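Long-range contacts in Mypaa.01249.c (Mycobacterium paratuberculosis, PDB 3RD5), which probably acts as an oxidoreductase of the short-chain dehydrogenase/reductase family, although its substrate is not known: residues A[23-28]-A[45-50]; A[70-75]-A[112-117]. All coordinates share one frame; numbering follows the deposited sequence.

In the fold
Following the chain from the N terminus, strand 18-22 runs into segment 23-28, helix 27-38 crosses back, and strand 42-47 returns beside the first strand; contact 1 closes this first beta-alpha-beta unit at the ends of its two parallel strands. The chain then passes through helix 50-57 and strand 63-68 before reaching segment 70-75. Contact 2 closes a longer loop, through helix 74-82 and strand 87-92, onto helix 110-126. The two contacts neither nest nor cross: they follow in series, with centres about 14 Å apart. In one modelled conformer R48 joins them, its NH1 lying 2.8 Å from D70 OD1 in a salt bridge. Together they illustrate how a Rossmann fold is tied together at the strand ends, beyond the sheet itself.

Contact 1: A[23-28]-A[45-50]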
loop_
_atom_site.group_PDB
_atom_site.type_symbol
_atom_site.label_atom_id
_atom_site.label_comp_id
_atom_site.label_asym_id
_atom_site.label_seq_id
_atom_site.Cartn_x
_atom_site.Cartn_y
_atom_site.Cartn_z
ATOM N N GLY A 23 -7.761 4.020 1.138
ATOM C CA GLY A 23 -8.775 2.997 1.376
ATOM C C GLY A 23 -9.650 2.718 0.239
ATOM O O GLY A 23 -9.770 3.512 -0.672
ATOM N N ALA A 24 -10.262 1.532 0.301
ATOM C CA ALA A 24 -11.190 1.058 -0.689
ATOM C C ALA A 24 -12.572 0.863 -0.043
ATOM O O ALA A 24 -13.418 0.166 -0.618
ATOM C CB ALA A 24 -10.628 -0.254 -1.289
ATOM N N ASN A 25 -12.805 1.538 1.095
ATOM C CA ASN A 25 -14.065 1.486 1.907
ATOM C C ASN A 25 -14.420 0.036 2.241
ATOM O O ASN A 25 -15.575 -0.431 2.177
ATOM C CB ASN A 25 -15.210 2.304 1.271
ATOM C CG ASN A 25 -15.204 3.801 1.717
ATOM O OD1 ASN A 25 -15.112 4.125 2.913
ATOM N ND2 ASN A 25 -15.290 4.700 0.751
ATOM N N SER A 26 -13.361 -0.672 2.607
ATOM C CA SER A 26 -13.458 -2.024 3.004
ATOM C C SER A 26 -12.857 -2.178 4.402
ATOM O O SER A 26 -12.242 -1.252 4.998
ATOM C CB SER A 26 -12.756 -2.907 1.982
ATOM O OG SER A 26 -13.142 -4.260 2.143
ATOM N N GLY A 27 -13.050 -3.369 4.907
ATOM C CA GLY A 27 -12.782 -3.691 6.235
ATOM C C GLY A 27 -11.343 -3.512 6.625
ATOM O O GLY A 27 -11.072 -3.040 7.692
ATOM N N LEU A 28 -10.421 -3.942 5.783
ATOM C CA LEU A 28 -9.003 -3.922 6.110
ATOM C C LEU A 28 -8.526 -2.499 6.486
ATOM O O LEU A 28 -7.919 -2.279 7.538
ATOM C CB LEU A 28 -8.192 -4.449 4.899
ATOM C CG LEU A 28 -6.696 -4.523 5.038
ATOM C CD1 LEU A 28 -6.278 -5.446 6.198
ATOM C CD2 LEU A 28 -6.080 -5.044 3.700
ATOM N N MET A 45 -7.884 9.345 6.082
ATOM C CA MET A 45 -8.334 8.273 5.215
ATOM C C MET A 45 -8.647 8.869 3.865
ATOM O O MET A 45 -9.497 9.756 3.748
ATOM C CB MET A 45 -9.589 7.608 5.772
ATOM C CG MET A 45 -10.242 6.626 4.848
ATOM S SD MET A 45 -9.224 5.195 4.667
ATOM C CE MET A 45 -8.730 5.213 6.434
ATOM N N ALA A 46 -7.982 8.368 2.834
ATOM C CA ALA A 46 -8.055 8.918 1.477
ATOM C C ALA A 46 -8.776 7.918 0.593
ATOM O O ALA A 46 -8.250 6.831 0.323
ATOM C CB ALA A 46 -6.638 9.199 0.993
ATOM N N VAL A 47 -10.014 8.260 0.190
ATOM C CA VAL A 47 -10.950 7.325 -0.435
ATOM C C VAL A 47 -11.697 7.961 -1.590
ATOM O O VAL A 47 -11.847 9.179 -1.641
ATOM C CB VAL A 47 -11.968 6.788 0.580
ATOM C CG1 VAL A 47 -11.235 6.010 1.678
ATOM C CG2 VAL A 47 -12.864 7.902 1.199
ATOM N N ARG A 48 -12.194 7.129 -2.507
ATOM C CA ARG A 48 -12.958 7.596 -3.663
ATOM C C ARG A 48 -14.332 8.078 -3.239
ATOM O O ARG A 48 -14.803 9.149 -3.678
ATOM C CB ARG A 48 -13.103 6.461 -4.685
ATOM C CG ARG A 48 -13.722 6.843 -6.047
ATOM C CD ARG A 48 -13.996 5.579 -6.890
ATOM N NE ARG A 48 -14.102 5.816 -8.335
ATOM C CZ ARG A 48 -13.185 5.465 -9.242
ATOM N NH1 ARG A 48 -12.056 4.864 -8.886
ATOM N NH2 ARG A 48 -13.396 5.730 -10.524
ATOM N N ASP A 49 -15.000 7.283 -2.402
ATOM C CA ASP A 49 -16.387 7.543 -1.984
ATOM C C ASP A 49 -16.348 8.119 -0.580
ATOM O O ASP A 49 -16.344 7.394 0.443
ATOM C CB ASP A 49 -17.239 6.261 -2.029
ATOM C CG ASP A 49 -18.708 6.493 -1.675
ATOM O OD1 ASP A 49 -19.077 7.542 -1.077
ATOM O OD2 ASP A 49 -19.533 5.596 -2.018
ATOM N N THR A 50 -16.284 9.434 -0.531
ATOM C CA THR A 50 -16.161 10.145 0.744
ATOM C C THR A 50 -17.440 10.143 1.574
ATOM O O THR A 50 -17.376 10.240 2.799
ATOM C CB THR A 50 -15.663 11.585 0.559
ATOM O OG1 THR A 50 -16.603 12.308 -0.256
ATOM C CG2 THR A 50 -14.260 11.648 -0.066
HETATM O O HOH W 1 -7.975 5.241 -2.005
HETATM O O HOH W 2 -11.605 4.227 -2.385
HETATM O O HOH W 3 -14.311 4.446 -1.837
#
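ND2 of the N25 side-chain amide donates to the backbone carbonyl D49 O at 2.9 Å in a bent bond (138°), with the oxygen about 20° out of the amide plane. V47 lies over one face at the ND2 end, its CB 3.9 Å from ND2, while D49 CB approaches ND2 obliquely, slightly to the other side of the amide plane. The D49 carboxylate is turned almost perpendicular to the amide, and its OD1 caps K52 N instead. ND2 has a second acceptor, a water that D49 N also donates to, so two bonds grip it. N25 lies in the left-handed helical region, within the glycine-rich TGxxxGxG turn of classical SDR enzymes, which in relatives wraps the cofactor diphosphate. Further back, G23 N donates to A46 O at 3.0 Å. V47 CG1 rests 3.7 Å from G23 O. The G23 carbonyl O receives two waters: one also donates to A46 O, the other accepts from R48 N. The contact extends the parallel pairing of strands 18-22 and 42-47 by one bond beyond that of A46 with I21; V47 also packs on V66 of strand 63-68, and helix 27-38 starts at G27.

Contact 2: A[70-75]-A[112-117]; sequences DLQDLS and IGTNHL
L71 and Q72 lean on T114 where the loop after strand 63-68 meets helix 110-126, a packing of the Rossmann fold in which the loop is shaped by a type I turn from D70 to D73. L71 CD1 lies 4.0 Å from T114 O, and its CB is 4.2 Å from T114 CG2. Q72 reaches over the T114 hydroxyl with CG beside the backbone N (chi1 -57°) and the chain extended beyond; its CG is 3.2 Å from OG1. The T114 hydroxyl is hydrogen-bonded to S110 O, one turn back in its own helix. Between the backbones a single water donates to both L71 O and G113 O, bridging two carbonyls that could not bond directly. In the second shell D70 OD1 accepts from Q72 N, an Asx turn, from well above the carboxylate plane. D73, at the N-cap of helix 74-82, accepts a weak capping bond from S75 N on OD1, which also accepts from S75 OG at 2.6 Å. On the helix side, N115 probably corresponds to the tetrad asparagine of SDR relatives, consistent with its packing on Y165 and K169. The helix widens here into a pi-type turn: I112 O accepts from H116 N at 3.1 Å and from L117 N at 2.9 Å.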
loop_
_atom_site.group_PDB
_atom_site.type_symbol
_atom_site.label_atom_id
_atom_site.label_comp_id
_atom_site.label_asym_id
_atom_site.label_seq_id
_atom_site.Cartn_x
_atom_site.Cartn_y
_atom_site.Cartn_z
ATOM N N ASP A 70 -8.951 9.550 -5.737
ATOM C CA ASP A 70 -9.225 8.533 -6.725
ATOM C C ASP A 70 -7.904 8.043 -7.311
ATOM O O ASP A 70 -7.301 8.722 -8.153
ATOM C CB ASP A 70 -10.106 9.095 -7.844
ATOM C CG ASP A 70 -10.500 8.066 -8.870
ATOM O OD1 ASP A 70 -10.090 6.899 -8.754
ATOM O OD2 ASP A 70 -11.267 8.454 -9.833
ATOM N N LEU A 71 -7.422 6.898 -6.845
ATOM C CA LEU A 71 -6.173 6.317 -7.318
ATOM C C LEU A 71 -6.172 5.971 -8.792
ATOM O O LEU A 71 -5.111 5.777 -9.344
ATOM C CB LEU A 71 -5.796 5.073 -6.507
ATOM C CG LEU A 71 -5.314 5.349 -5.067
ATOM C CD1 LEU A 71 -5.394 4.024 -4.277
ATOM C CD2 LEU A 71 -3.837 5.859 -5.113
ATOM N N GLN A 72 -7.343 5.915 -9.427
ATOM C CA GLN A 72 -7.489 5.705 -10.876
ATOM C C GLN A 72 -7.479 6.981 -11.691
ATOM O O GLN A 72 -7.855 6.964 -12.873
ATOM C CB GLN A 72 -8.766 4.904 -11.194
ATOM C CG GLN A 72 -8.785 3.557 -10.472
ATOM C CD GLN A 72 -9.891 2.606 -10.923
ATOM O OE1 GLN A 72 -10.433 2.720 -12.035
ATOM N NE2 GLN A 72 -10.144 1.589 -10.105
ATOM N N ASP A 73 -7.042 8.074 -11.087
ATOM C CA ASP A 73 -7.002 9.396 -11.771
ATOM C C ASP A 73 -5.793 10.152 -11.216
ATOM O O ASP A 73 -5.825 10.645 -10.100
ATOM C CB ASP A 73 -8.334 10.117 -11.535
ATOM C CG ASP A 73 -8.415 11.495 -12.156
ATOM O OD1 ASP A 73 -7.386 12.044 -12.587
ATOM O OD2 ASP A 73 -9.559 12.039 -12.234
ATOM N N LEU A 74 -4.707 10.189 -11.982
ATOM C CA LEU A 74 -3.506 10.843 -11.481
ATOM C C LEU A 74 -3.704 12.305 -11.114
ATOM O O LEU A 74 -3.008 12.834 -10.234
ATOM C CB LEU A 74 -2.329 10.647 -12.448
ATOM C CG LEU A 74 -1.801 9.237 -12.598
ATOM C CD1 LEU A 74 -0.779 9.175 -13.758
ATOM C CD2 LEU A 74 -1.130 8.774 -11.293
ATOM N N SER A 75 -4.646 13.003 -11.757
ATOM C CA SER A 75 -4.929 14.379 -11.360
ATOM C C SER A 75 -5.517 14.488 -9.962
ATOM O O SER A 75 -5.199 15.416 -9.230
ATOM C CB SER A 75 -5.821 15.095 -12.377
ATOM O OG SER A 75 -7.192 14.673 -12.352
ATOM N N ILE A 112 -3.185 -2.887 -11.998
ATOM C CA ILE A 112 -1.849 -2.266 -11.905
ATOM C C ILE A 112 -1.994 -0.764 -11.681
ATOM O O ILE A 112 -1.197 -0.159 -10.935
ATOM C CB ILE A 112 -0.958 -2.623 -13.113
ATOM C CG1 ILE A 112 0.498 -2.282 -12.874
ATOM C CG2 ILE A 112 -1.422 -1.930 -14.403
ATOM C CD1 ILE A 112 1.214 -3.199 -11.866
ATOM N N GLY A 113 -2.996 -0.152 -12.298
ATOM C CA GLY A 113 -3.186 1.296 -12.193
ATOM C C GLY A 113 -3.557 1.744 -10.790
ATOM O O GLY A 113 -3.055 2.774 -10.302
ATOM N N THR A 114 -4.458 1.038 -10.158
ATOM C CA THR A 114 -4.934 1.374 -8.813
ATOM C C THR A 114 -3.906 0.962 -7.764
ATOM O O THR A 114 -3.487 1.748 -6.911
ATOM C CB THR A 114 -6.254 0.646 -8.487
ATOM O OG1 THR A 114 -7.253 0.992 -9.463
ATOM C CG2 THR A 114 -6.766 1.003 -7.069
ATOM N N ASN A 115 -3.488 -0.304 -7.802
ATOM C CA ASN A 115 -2.775 -0.915 -6.692
ATOM C C ASN A 115 -1.321 -0.492 -6.671
ATOM O O ASN A 115 -0.734 -0.342 -5.603
ATOM C CB ASN A 115 -2.849 -2.429 -6.828
ATOM C CG ASN A 115 -4.259 -2.998 -6.727
ATOM O OD1 ASN A 115 -5.214 -2.285 -6.379
ATOM N ND2 ASN A 115 -4.406 -4.297 -7.032
ATOM N N HIS A 116 -0.734 -0.319 -7.858
ATOM C CA HIS A 116 0.655 0.097 -7.966
ATOM C C HIS A 116 0.838 1.542 -8.451
ATOM O O HIS A 116 1.440 2.368 -7.754
ATOM C CB HIS A 116 1.460 -0.882 -8.861
ATOM C CG HIS A 116 2.833 -0.411 -9.168
ATOM N ND1 HIS A 116 3.808 -0.264 -8.208
ATOM C CD2 HIS A 116 3.396 -0.030 -10.339
ATOM C CE1 HIS A 116 4.909 0.218 -8.771
ATOM N NE2 HIS A 116 4.688 0.365 -10.076
ATOM N N LEU A 117 0.382 1.863 -9.661
ATOM C CA LEU A 117 0.767 3.159 -10.241
ATOM C C LEU A 117 0.253 4.360 -9.491
ATOM O O LEU A 117 0.971 5.348 -9.300
ATOM C CB LEU A 117 0.413 3.254 -11.745
ATOM C CG LEU A 117 1.143 2.228 -12.636
ATOM C CD1 LEU A 117 0.475 2.086 -14.040
ATOM C CD2 LEU A 117 2.651 2.536 -12.801
HETATM O O HOH W 4 -3.264 5.418 -11.363
#